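Local coordinates for uncharacterized protein (Enterococcus faecalis, PDB 3D3Y) that is of unknown function but is related to the M16 metallopeptidases, carries an inactive-type peptidase domain and probably binds a metal ion, at residues A[7-13]-A[223-228]; A[20-26]-A[204-209]; A[126-132]-A[183-189]. The contacts are given in a common frame with arbitrary orientation. Residues are numbered along the deposited sequence.

Interaction 1: residues A[7-13]-A[223-228]. With EDO (1,2-ethanediol), chain I.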
loop_
_atom_site.group_PDB
_atom_site.type_symbol
_atom_site.label_atom_id
_atom_site.label_comp_id
_atom_site.label_asym_id
_atom_site.label_seq_id
_atom_site.Cartn_x
_atom_site.Cartn_y
_atom_site.Cartn_z
ATOM N N GLN A 7 19.700 12.402 -12.327
ATOM C CA GLN A 7 19.657 13.239 -11.160
ATOM C C GLN A 7 19.285 14.687 -11.517
ATOM O O GLN A 7 20.045 15.371 -12.214
ATOM C CB GLN A 7 21.009 13.223 -10.494
ATOM C CG GLN A 7 21.007 13.728 -9.089
ATOM C CD GLN A 7 22.303 13.386 -8.387
ATOM O OE1 GLN A 7 23.375 13.394 -9.000
ATOM N NE2 GLN A 7 22.213 13.053 -7.106
ATOM N N LEU A 8 18.137 15.141 -11.025
ATOM C CA LEU A 8 17.719 16.543 -11.155
ATOM C C LEU A 8 18.534 17.354 -10.167
ATOM O O LEU A 8 19.389 18.145 -10.586
ATOM C CB LEU A 8 16.211 16.691 -10.918
ATOM C CG LEU A 8 15.366 15.969 -11.966
ATOM C CD1 LEU A 8 13.872 16.140 -11.673
ATOM C CD2 LEU A 8 15.699 16.374 -13.396
ATOM N N VAL A 9 18.305 17.126 -8.872
ATOM C CA VAL A 9 19.273 17.467 -7.805
ATOM C C VAL A 9 19.481 16.245 -6.903
ATOM O O VAL A 9 18.705 15.282 -6.965
ATOM C CB VAL A 9 18.802 18.674 -6.928
ATOM C CG1 VAL A 9 18.699 19.956 -7.763
ATOM C CG2 VAL A 9 17.464 18.385 -6.239
ATOM N N LYS A 10 20.497 16.279 -6.045
ATOM C CA LYS A 10 20.669 15.225 -5.008
ATOM C C LYS A 10 19.347 14.871 -4.317
ATOM O O LYS A 10 18.660 15.765 -3.825
ATOM C CB LYS A 10 21.674 15.675 -3.942
ATOM C CG LYS A 10 22.251 14.548 -3.092
ATOM C CD LYS A 10 23.358 15.050 -2.105
ATOM C CE LYS A 10 22.751 15.898 -0.952
ATOM N NZ LYS A 10 23.659 16.017 0.245
ATOM N N GLY A 11 19.007 13.575 -4.283
ATOM C CA GLY A 11 17.785 13.110 -3.661
ATOM C C GLY A 11 16.537 13.168 -4.529
ATOM O O GLY A 11 15.468 12.675 -4.139
ATOM N N VAL A 12 16.664 13.789 -5.699
ATOM C CA VAL A 12 15.553 13.954 -6.642
ATOM C C VAL A 12 15.942 13.428 -8.021
ATOM O O VAL A 12 16.762 14.023 -8.740
ATOM C CB VAL A 12 15.064 15.435 -6.736
ATOM C CG1 VAL A 12 13.849 15.540 -7.696
ATOM C CG2 VAL A 12 14.675 15.974 -5.345
ATOM N N ASN A 13 15.332 12.310 -8.382
ATOM C CA ASN A 13 15.700 11.605 -9.603
ATOM C C ASN A 13 14.551 11.421 -10.547
ATOM O O ASN A 13 13.402 11.257 -10.120
ATOM C CB ASN A 13 16.326 10.265 -9.234
ATOM C CG ASN A 13 17.635 10.449 -8.519
ATOM O OD1 ASN A 13 18.633 10.778 -9.147
ATOM N ND2 ASN A 13 17.628 10.311 -7.188
ATOM N N PHE A 223 13.368 22.017 -7.013
ATOM C CA PHE A 223 13.718 21.197 -5.835
ATOM C C PHE A 223 15.077 21.576 -5.343
ATOM O O PHE A 223 16.009 21.742 -6.131
ATOM C CB PHE A 223 13.752 19.698 -6.166
ATOM C CG PHE A 223 12.383 19.090 -6.399
ATOM C CD1 PHE A 223 11.525 18.853 -5.340
ATOM C CD2 PHE A 223 11.974 18.775 -7.676
ATOM C CE1 PHE A 223 10.255 18.299 -5.561
ATOM C CE2 PHE A 223 10.734 18.245 -7.919
ATOM C CZ PHE A 223 9.864 17.985 -6.862
ATOM N N THR A 224 15.212 21.713 -4.041
ATOM C CA THR A 224 16.560 21.880 -3.473
ATOM C C THR A 224 17.153 20.488 -3.206
ATOM O O THR A 224 16.395 19.512 -3.091
ATOM C CB THR A 224 16.482 22.668 -2.173
ATOM O OG1 THR A 224 15.486 22.065 -1.331
ATOM C CG2 THR A 224 16.072 24.120 -2.471
ATOM N N PRO A 225 18.503 20.385 -3.096
ATOM C CA PRO A 225 19.160 19.105 -2.837
ATOM C C PRO A 225 18.736 18.558 -1.495
ATOM O O PRO A 225 18.418 19.314 -0.583
ATOM C CB PRO A 225 20.683 19.461 -2.800
ATOM C CG PRO A 225 20.775 20.756 -3.455
ATOM C CD PRO A 225 19.477 21.480 -3.220
ATOM N N ARG A 226 18.666 17.244 -1.390
ATOM C CA ARG A 226 18.474 16.617 -0.080
ATOM C C ARG A 226 19.171 15.272 -0.089
ATOM O O ARG A 226 19.777 14.899 -1.091
ATOM C CB ARG A 226 16.977 16.534 0.326
ATOM C CG ARG A 226 16.155 15.434 -0.352
ATOM C CD ARG A 226 15.746 15.718 -1.823
ATOM N NE ARG A 226 15.301 17.090 -2.083
ATOM C CZ ARG A 226 14.095 17.591 -1.806
ATOM N NH1 ARG A 226 13.133 16.857 -1.250
ATOM N NH2 ARG A 226 13.847 18.864 -2.095
ATOM N N GLU A 227 19.118 14.569 1.033
ATOM C CA GLU A 227 19.759 13.262 1.172
ATOM C C GLU A 227 19.284 12.302 0.089
ATOM O O GLU A 227 18.096 12.261 -0.244
ATOM C CB GLU A 227 19.458 12.676 2.555
ATOM C CG GLU A 227 20.032 13.487 3.706
ATOM C CD GLU A 227 21.540 13.331 3.852
ATOM O OE1 GLU A 227 22.218 12.996 2.845
ATOM O OE2 GLU A 227 22.060 13.553 4.977
ATOM N N GLU A 228 20.218 11.532 -0.448
ATOM C CA GLU A 228 19.898 10.551 -1.487
ATOM C C GLU A 228 19.355 9.220 -0.917
ATOM O O GLU A 228 18.460 8.599 -1.509
ATOM C CB GLU A 228 21.134 10.314 -2.361
ATOM C CG GLU A 228 20.884 9.463 -3.588
ATOM C CD GLU A 228 20.216 10.211 -4.739
ATOM O OE1 GLU A 228 20.625 11.339 -5.086
ATOM O OE2 GLU A 228 19.297 9.633 -5.329
HETATM C C1 EDO I . 12.735 21.851 -1.740
HETATM O O1 EDO I . 12.154 21.576 -3.003
HETATM C C2 EDO I . 12.106 23.106 -1.166
HETATM O O2 EDO I . 12.856 23.420 0.004
#

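Interaction 2: residues A[20-26]-A[204-209]. With EDO (1,2-ethanediol), chain F.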
loop_
_atom_site.group_PDB
_atom_site.type_symbol
_atom_site.label_atom_id
_atom_site.label_comp_id
_atom_site.label_asym_id
_atom_site.label_seq_id
_atom_site.Cartn_x
_atom_site.Cartn_y
_atom_site.Cartn_z
ATOM N N GLU A 20 5.870 2.059 -26.537
ATOM C CA GLU A 20 4.850 2.384 -27.525
ATOM C C GLU A 20 3.542 1.638 -27.216
ATOM O O GLU A 20 2.625 1.588 -28.043
ATOM C CB GLU A 20 5.369 2.048 -28.928
ATOM C CG GLU A 20 6.339 3.084 -29.461
ATOM C CD GLU A 20 6.891 2.709 -30.821
ATOM O OE1 GLU A 20 7.473 1.618 -30.934
ATOM O OE2 GLU A 20 6.739 3.505 -31.774
ATOM N N LYS A 21 3.471 1.070 -26.012
ATOM C CA LYS A 21 2.375 0.211 -25.611
ATOM C C LYS A 21 1.084 1.007 -25.375
ATOM O O LYS A 21 -0.010 0.458 -25.522
ATOM C CB LYS A 21 2.773 -0.576 -24.353
ATOM C CG LYS A 21 1.802 -1.680 -23.932
ATOM C CD LYS A 21 2.470 -2.720 -22.989
ATOM C CE LYS A 21 1.424 -3.682 -22.364
ATOM N NZ LYS A 21 1.995 -5.050 -22.070
ATOM N N TYR A 22 1.228 2.296 -25.060
ATOM C CA TYR A 22 0.094 3.152 -24.651
ATOM C C TYR A 22 -0.092 4.408 -25.488
ATOM O O TYR A 22 0.857 4.914 -26.070
ATOM C CB TYR A 22 0.237 3.542 -23.184
ATOM C CG TYR A 22 0.428 2.323 -22.305
ATOM C CD1 TYR A 22 -0.640 1.444 -22.051
ATOM C CD2 TYR A 22 1.678 2.029 -21.756
ATOM C CE1 TYR A 22 -0.465 0.304 -21.251
ATOM C CE2 TYR A 22 1.867 0.893 -20.965
ATOM C CZ TYR A 22 0.798 0.035 -20.723
ATOM O OH TYR A 22 0.981 -1.088 -19.946
ATOM N N LYS A 23 -1.320 4.926 -25.507
ATOM C CA LYS A 23 -1.651 6.154 -26.236
ATOM C C LYS A 23 -1.618 7.354 -25.288
ATOM O O LYS A 23 -1.786 8.499 -25.707
ATOM C CB LYS A 23 -3.042 6.033 -26.880
ATOM C CG LYS A 23 -3.165 4.909 -27.889
ATOM C CD LYS A 23 -4.547 4.923 -28.531
ATOM C CE LYS A 23 -4.776 3.676 -29.325
ATOM N NZ LYS A 23 -3.981 3.675 -30.584
ATOM N N THR A 24 -1.435 7.077 -24.002
ATOM C CA THR A 24 -1.302 8.125 -23.009
ATOM C C THR A 24 0.047 8.018 -22.325
ATOM O O THR A 24 0.762 7.023 -22.491
ATOM C CB THR A 24 -2.362 8.021 -21.906
ATOM O OG1 THR A 24 -2.205 6.768 -21.220
ATOM C CG2 THR A 24 -3.786 8.160 -22.489
ATOM N N VAL A 25 0.344 9.040 -21.520
ATOM C CA VAL A 25 1.597 9.159 -20.787
ATOM C C VAL A 25 1.233 9.258 -19.305
ATOM O O VAL A 25 0.407 10.080 -18.922
ATOM C CB VAL A 25 2.379 10.386 -21.222
ATOM C CG1 VAL A 25 3.652 10.534 -20.379
ATOM C CG2 VAL A 25 2.745 10.275 -22.720
ATOM N N ARG A 26 1.794 8.364 -18.492
ATOM C CA ARG A 26 1.540 8.393 -17.069
ATOM C C ARG A 26 2.714 9.096 -16.439
ATOM O O ARG A 26 3.872 8.878 -16.846
ATOM C CB ARG A 26 1.485 6.985 -16.516
ATOM C CG ARG A 26 0.589 6.075 -17.269
ATOM C CD ARG A 26 -0.690 5.898 -16.531
ATOM N NE ARG A 26 -1.650 5.144 -17.330
ATOM C CZ ARG A 26 -2.951 5.119 -17.065
ATOM N NH1 ARG A 26 -3.411 5.800 -16.006
ATOM N NH2 ARG A 26 -3.779 4.430 -17.853
ATOM N N PHE A 204 8.536 9.498 -12.315
ATOM C CA PHE A 204 8.455 8.503 -13.378
ATOM C C PHE A 204 7.570 8.985 -14.517
ATOM O O PHE A 204 6.502 9.591 -14.294
ATOM C CB PHE A 204 7.899 7.191 -12.824
ATOM C CG PHE A 204 8.847 6.479 -11.920
ATOM C CD1 PHE A 204 9.571 5.390 -12.378
ATOM C CD2 PHE A 204 9.028 6.905 -10.598
ATOM C CE1 PHE A 204 10.467 4.738 -11.544
ATOM C CE2 PHE A 204 9.921 6.245 -9.764
ATOM C CZ PHE A 204 10.629 5.170 -10.229
ATOM N N VAL A 205 8.022 8.707 -15.736
ATOM C CA VAL A 205 7.257 8.997 -16.925
ATOM C C VAL A 205 7.261 7.740 -17.768
ATOM O O VAL A 205 8.323 7.271 -18.194
ATOM C CB VAL A 205 7.860 10.189 -17.738
ATOM C CG1 VAL A 205 6.986 10.470 -18.954
ATOM C CG2 VAL A 205 7.954 11.414 -16.850
ATOM N N LEU A 206 6.067 7.191 -17.988
ATOM C CA LEU A 206 5.884 5.978 -18.769
ATOM C C LEU A 206 5.009 6.300 -19.972
ATOM O O LEU A 206 3.823 6.697 -19.820
ATOM C CB LEU A 206 5.241 4.873 -17.912
ATOM C CG LEU A 206 4.700 3.649 -18.674
ATOM C CD1 LEU A 206 5.830 2.708 -18.955
ATOM C CD2 LEU A 206 3.646 2.945 -17.881
ATOM N N GLY A 207 5.572 6.123 -21.164
ATOM C CA GLY A 207 4.811 6.389 -22.393
ATOM C C GLY A 207 5.745 6.554 -23.581
ATOM O O GLY A 207 6.970 6.330 -23.449
ATOM N N ASP A 208 5.179 6.944 -24.728
ATOM C CA ASP A 208 5.967 7.154 -25.940
ATOM C C ASP A 208 6.594 8.528 -25.846
ATOM O O ASP A 208 6.116 9.495 -26.432
ATOM C CB ASP A 208 5.091 7.027 -27.192
ATOM C CG ASP A 208 5.897 7.099 -28.497
ATOM O OD1 ASP A 208 7.147 7.158 -28.475
ATOM O OD2 ASP A 208 5.258 7.073 -29.560
ATOM N N VAL A 209 7.667 8.593 -25.067
ATOM C CA VAL A 209 8.381 9.824 -24.786
ATOM C C VAL A 209 9.883 9.559 -24.928
ATOM O O VAL A 209 10.320 8.403 -24.911
ATOM C CB VAL A 209 8.112 10.318 -23.337
ATOM C CG1 VAL A 209 6.669 10.786 -23.176
ATOM C CG2 VAL A 209 8.441 9.220 -22.323
HETATM C C1 EDO F . 6.908 -1.683 -26.234
HETATM O O1 EDO F . 7.008 -0.600 -27.163
HETATM C C2 EDO F . 7.592 -1.321 -24.921
HETATM O O2 EDO F . 7.317 -2.348 -23.957
HETATM O O HOH W 1 2.259 7.560 -24.856
HETATM O O HOH W 2 1.502 5.455 -20.693
#

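Interaction 3: residues A[126-132]-A[183-189]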
loop_
_atom_site.group_PDB
_atom_site.type_symbol
_atom_site.label_atom_id
_atom_site.label_comp_id
_atom_site.label_asym_id
_atom_site.label_seq_id
_atom_site.Cartn_x
_atom_site.Cartn_y
_atom_site.Cartn_z
ATOM N N GLN A 126 -0.151 29.471 6.253
ATOM C CA GLN A 126 -1.239 28.540 6.584
ATOM C C GLN A 126 -2.041 28.195 5.348
ATOM O O GLN A 126 -2.277 29.066 4.491
ATOM C CB GLN A 126 -2.177 29.125 7.649
ATOM C CG GLN A 126 -1.483 29.459 8.981
ATOM C CD GLN A 126 -2.454 29.940 10.042
ATOM O OE1 GLN A 126 -3.650 29.659 9.965
ATOM N NE2 GLN A 126 -1.941 30.674 11.044
ATOM N N PHE A 127 -2.455 26.934 5.225
ATOM C CA PHE A 127 -3.425 26.609 4.195
ATOM C C PHE A 127 -4.671 27.486 4.298
ATOM O O PHE A 127 -5.087 27.860 5.383
ATOM C CB PHE A 127 -3.793 25.131 4.205
ATOM C CG PHE A 127 -2.809 24.282 3.455
ATOM C CD1 PHE A 127 -2.982 24.040 2.092
ATOM C CD2 PHE A 127 -1.711 23.738 4.108
ATOM C CE1 PHE A 127 -2.067 23.273 1.383
ATOM C CE2 PHE A 127 -0.781 22.938 3.414
ATOM C CZ PHE A 127 -0.947 22.714 2.044
ATOM N N GLU A 128 -5.241 27.826 3.155
ATOM C CA GLU A 128 -6.491 28.563 3.106
ATOM C C GLU A 128 -7.524 27.860 4.020
ATOM O O GLU A 128 -7.655 26.625 3.978
ATOM C CB GLU A 128 -6.955 28.621 1.659
ATOM C CG GLU A 128 -8.000 29.640 1.376
ATOM C CD GLU A 128 -9.381 29.122 1.670
ATOM O OE1 GLU A 128 -9.685 27.962 1.305
ATOM O OE2 GLU A 128 -10.161 29.881 2.275
ATOM N N ALA A 129 -8.206 28.649 4.856
ATOM C CA ALA A 129 -9.005 28.117 5.969
ATOM C C ALA A 129 -10.244 27.332 5.531
ATOM O O ALA A 129 -10.571 26.281 6.102
ATOM C CB ALA A 129 -9.411 29.255 6.913
ATOM N N GLU A 130 -10.958 27.836 4.529
ATOM C CA GLU A 130 -12.151 27.137 4.099
ATOM C C GLU A 130 -11.750 25.798 3.577
ATOM O O GLU A 130 -12.366 24.772 3.900
ATOM C CB GLU A 130 -12.902 27.905 3.017
ATOM C CG GLU A 130 -14.300 27.333 2.763
ATOM C CD GLU A 130 -14.592 27.055 1.277
ATOM O OE1 GLU A 130 -14.818 28.043 0.521
ATOM O OE2 GLU A 130 -14.608 25.836 0.886
ATOM N N THR A 131 -10.694 25.794 2.768
ATOM C CA THR A 131 -10.235 24.568 2.138
ATOM C C THR A 131 -9.746 23.609 3.209
ATOM O O THR A 131 -10.047 22.405 3.161
ATOM C CB THR A 131 -9.071 24.814 1.128
ATOM O OG1 THR A 131 -9.531 25.615 0.023
ATOM C CG2 THR A 131 -8.529 23.491 0.613
ATOM N N PHE A 132 -9.003 24.136 4.182
ATOM C CA PHE A 132 -8.448 23.289 5.217
ATOM C C PHE A 132 -9.538 22.607 6.047
ATOM O O PHE A 132 -9.498 21.413 6.305
ATOM C CB PHE A 132 -7.524 24.074 6.182
ATOM C CG PHE A 132 -6.972 23.192 7.240
ATOM C CD1 PHE A 132 -5.903 22.354 6.932
ATOM C CD2 PHE A 132 -7.607 23.083 8.498
ATOM C CE1 PHE A 132 -5.410 21.468 7.871
ATOM C CE2 PHE A 132 -7.120 22.186 9.459
ATOM C CZ PHE A 132 -6.026 21.380 9.135
ATOM N N GLU A 183 -4.448 18.406 14.193
ATOM C CA GLU A 183 -3.849 19.028 13.008
ATOM C C GLU A 183 -4.586 20.295 12.571
ATOM O O GLU A 183 -5.813 20.387 12.686
ATOM C CB GLU A 183 -3.743 18.019 11.856
ATOM C CG GLU A 183 -2.860 16.812 12.124
ATOM C CD GLU A 183 -1.392 17.160 12.381
ATOM O OE1 GLU A 183 -0.909 18.266 12.036
ATOM O OE2 GLU A 183 -0.705 16.284 12.928
ATOM N N THR A 184 -3.824 21.291 12.113
ATOM C CA THR A 184 -4.382 22.606 11.767
ATOM C C THR A 184 -3.783 23.103 10.456
ATOM O O THR A 184 -2.842 22.504 9.923
ATOM C CB THR A 184 -4.088 23.682 12.838
ATOM O OG1 THR A 184 -2.660 23.830 12.993
ATOM C CG2 THR A 184 -4.746 23.323 14.215
ATOM N N ALA A 185 -4.333 24.220 9.974
ATOM C CA ALA A 185 -3.885 24.857 8.743
ATOM C C ALA A 185 -2.416 25.228 8.812
ATOM O O ALA A 185 -1.701 25.079 7.830
ATOM C CB ALA A 185 -4.744 26.091 8.426
ATOM N N ALA A 186 -1.966 25.662 9.991
ATOM C CA ALA A 186 -0.545 25.957 10.250
ATOM C C ALA A 186 0.351 24.712 10.286
ATOM O O ALA A 186 1.386 24.700 9.650
ATOM C CB ALA A 186 -0.394 26.747 11.554
ATOM N N SER A 187 -0.027 23.695 11.067
ATOM C CA SER A 187 0.722 22.452 11.141
ATOM C C SER A 187 0.903 21.799 9.765
ATOM O O SER A 187 2.002 21.282 9.435
ATOM C CB SER A 187 0.098 21.480 12.178
ATOM O OG SER A 187 -1.113 20.888 11.709
ATOM N N LEU A 188 -0.139 21.869 8.944
ATOM C CA LEU A 188 -0.080 21.302 7.581
ATOM C C LEU A 188 0.797 22.095 6.611
ATOM O O LEU A 188 1.482 21.485 5.788
ATOM C CB LEU A 188 -1.472 21.081 6.953
ATOM C CG LEU A 188 -2.001 19.652 7.064
ATOM C CD1 LEU A 188 -1.120 18.733 6.251
ATOM C CD2 LEU A 188 -2.019 19.224 8.550
ATOM N N ALA A 189 0.756 23.427 6.701
ATOM C CA ALA A 189 1.647 24.296 5.925
ATOM C C ALA A 189 3.110 24.106 6.360
ATOM O O ALA A 189 4.015 24.069 5.524
ATOM C CB ALA A 189 1.246 25.751 6.087
#

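Interaction 1: residues A[7-13]-A[223-228]
A type II beta turn from Val9 to Val12, overlapped by a classic beta bulge in which Leu8 and Val9 both face Val12, links strands 4-7 and 12-18 and is wrapped by the irregular segment 223-228. Between the two segments one backbone-to-backbone hydrogen bond forms, Arg226 N to Lys10 O (2.8 Å). Gly11 sits at phi/psi 84/-8, and a CB there would clash with Arg226 CD and Glu227 O. Apolar contacts gather at the other end: Val12 CG1 makes a CH-pi contact over the Phe223 ring, 4.2 Å from its centroid, and Val9 CG2 lies 3.9 Å from Phe223 CB. Val12 CG2 also covers one face of the Arg226 guanidinium, whose NE and NH2 both bond Thr224 O, while NH1 and NH2 reach Asp199 O and Leu196 O. The Glu228 carboxylate closes the polar side: OE1 accepts from Gly11 N (2.9 Å) and weakly from Gln7 NE2 (3.1 Å), and OE2 from Asn13 ND2 (2.6 Å).

Interaction 2: residues A[20-26]-A[204-209]
The start of strand 24-34 pairs antiparallel with the end of strand 200-207; the axes of 24-26 and 204-207 approach to 4.8 Å at 159°. Arg26 and Leu206 form a hydrogen-bonded pair: Arg26 N donates to Leu206 O (2.9 Å) and Leu206 N to Arg26 O (3.0 Å). Each carbonyl also receives a CA-H...O contact, Leu206 O from Val25 CA (3.5 Å) and Arg26 O from Val205 CA (3.4 Å). Toward Thr24 and Asp208 direct backbone bonds between the segments give way to water. One water donates to both Thr24 O (2.5 Å) and Leu206 O (2.8 Å); another accepts from Asp208 N (3.0 Å) beside Tyr22 O and Thr24 O. Asp208 centres an inverse gamma turn, closed by a weak bond from Val209 N to Gly207 O (2.9 Å), and Asp208 O accepts from Asn96 ND2. Gly207 takes backbone angles of 162/-173; a CB there would clash with Val25 CG2. Thr24 OG1 pairs with Asn93 ND2 and Tyr22 OH with Asp366 O, whereas Glu20 N donates to O1 of a 1,2-ethanediol (3.0 Å). Apolar side chains divide between the two faces. Val25 CG1 meets Val205 CG1 (3.6 Å) and Val25 CG2 meets Val209 CG1 (4.0 Å), with Val205 and Val209 also touching helix 211-219. On the other face Tyr22 CE2 approaches Leu206 CD2 (4.1 Å) beside helix 368-380. Such neighbouring antiparallel strands, distant in sequence and joined inside a mixed sheet with helices packed against it, are consistent with the alpha/beta fold of M16 peptidase domains.

Interaction 3: residues A[126-132]-A[183-189]
Phe132 and Phe127 form the apolar centre, both set against the first turn of helix 185-198. The Phe132 ring takes Ala185 CB over one face in a CH-pi contact, 4.2 Å from the ring centroid, and its edge meets Leu188, with CE1 3.9 Å from Leu188 CG. Phe127 instead presents its ring edge to the helix backbone: CD2 lies 3.6 Å from Ala189 N and CE2 3.6 Å from Leu188 O, while CD2 also approaches Leu188 CB (3.9 Å) and Ala189 CB (4.1 Å). The small side chains of Ala185 and Ala189 let the strand residues come close, so that Gln126 CA sits 3.8 Å from Ala189 CB. Farther out, Gln126 CG packs on Ala186 CB (3.9 Å). One hydrogen bond crosses between the segments, from Phe127 N to Ala185 O (3.3 Å); the same carbonyl accepts from Ala189 N (3.2 Å) within its helix. The polar edges hold two helix starts. Thr184 is the N-cap of helix 185-198 and forms a capping box with Ser187: Ser187 N donates to Thr184 OG1 (3.3 Å), and Thr184 N to Ser187 OG (2.8 Å). Glu128 caps helix 129-148, its OE1 accepting from Thr131 N (2.8 Å) and its OE2 from Glu130 N (3.1 Å). Helix 40-52 backs the apolar centre through Leu46 on Phe127, Leu45 on Phe132 and Leu49 on Leu188, while Ile122 of the paired strand 122-123 touches both Phe127 and Ala189.

Overall arrangement
The contacts are nested along the chain: interaction 1 (7-13 with 223-228) encloses interaction 2 (20-26 with 204-209), which encloses interaction 3 (126-132 with 183-189). Interactions 1 and 2 reach the same six-stranded mixed sheet, where strand 200-207 lies between strands 12-18 and 24-34; their centres are 24 Å apart, with nearest atoms about 6 Å apart. Interaction 3 lies apart from that sheet, where strand 126-127 and the start of helix 129-148 meet helix 185-198, its centre 27 Å from that of interaction 1 and 35 Å from that of interaction 2. Helix 185-198 leads directly from it into strand 200-207. Together the contacts bring residues 183-228, which fall within the family's inactive-domain range, back onto residues 7-132.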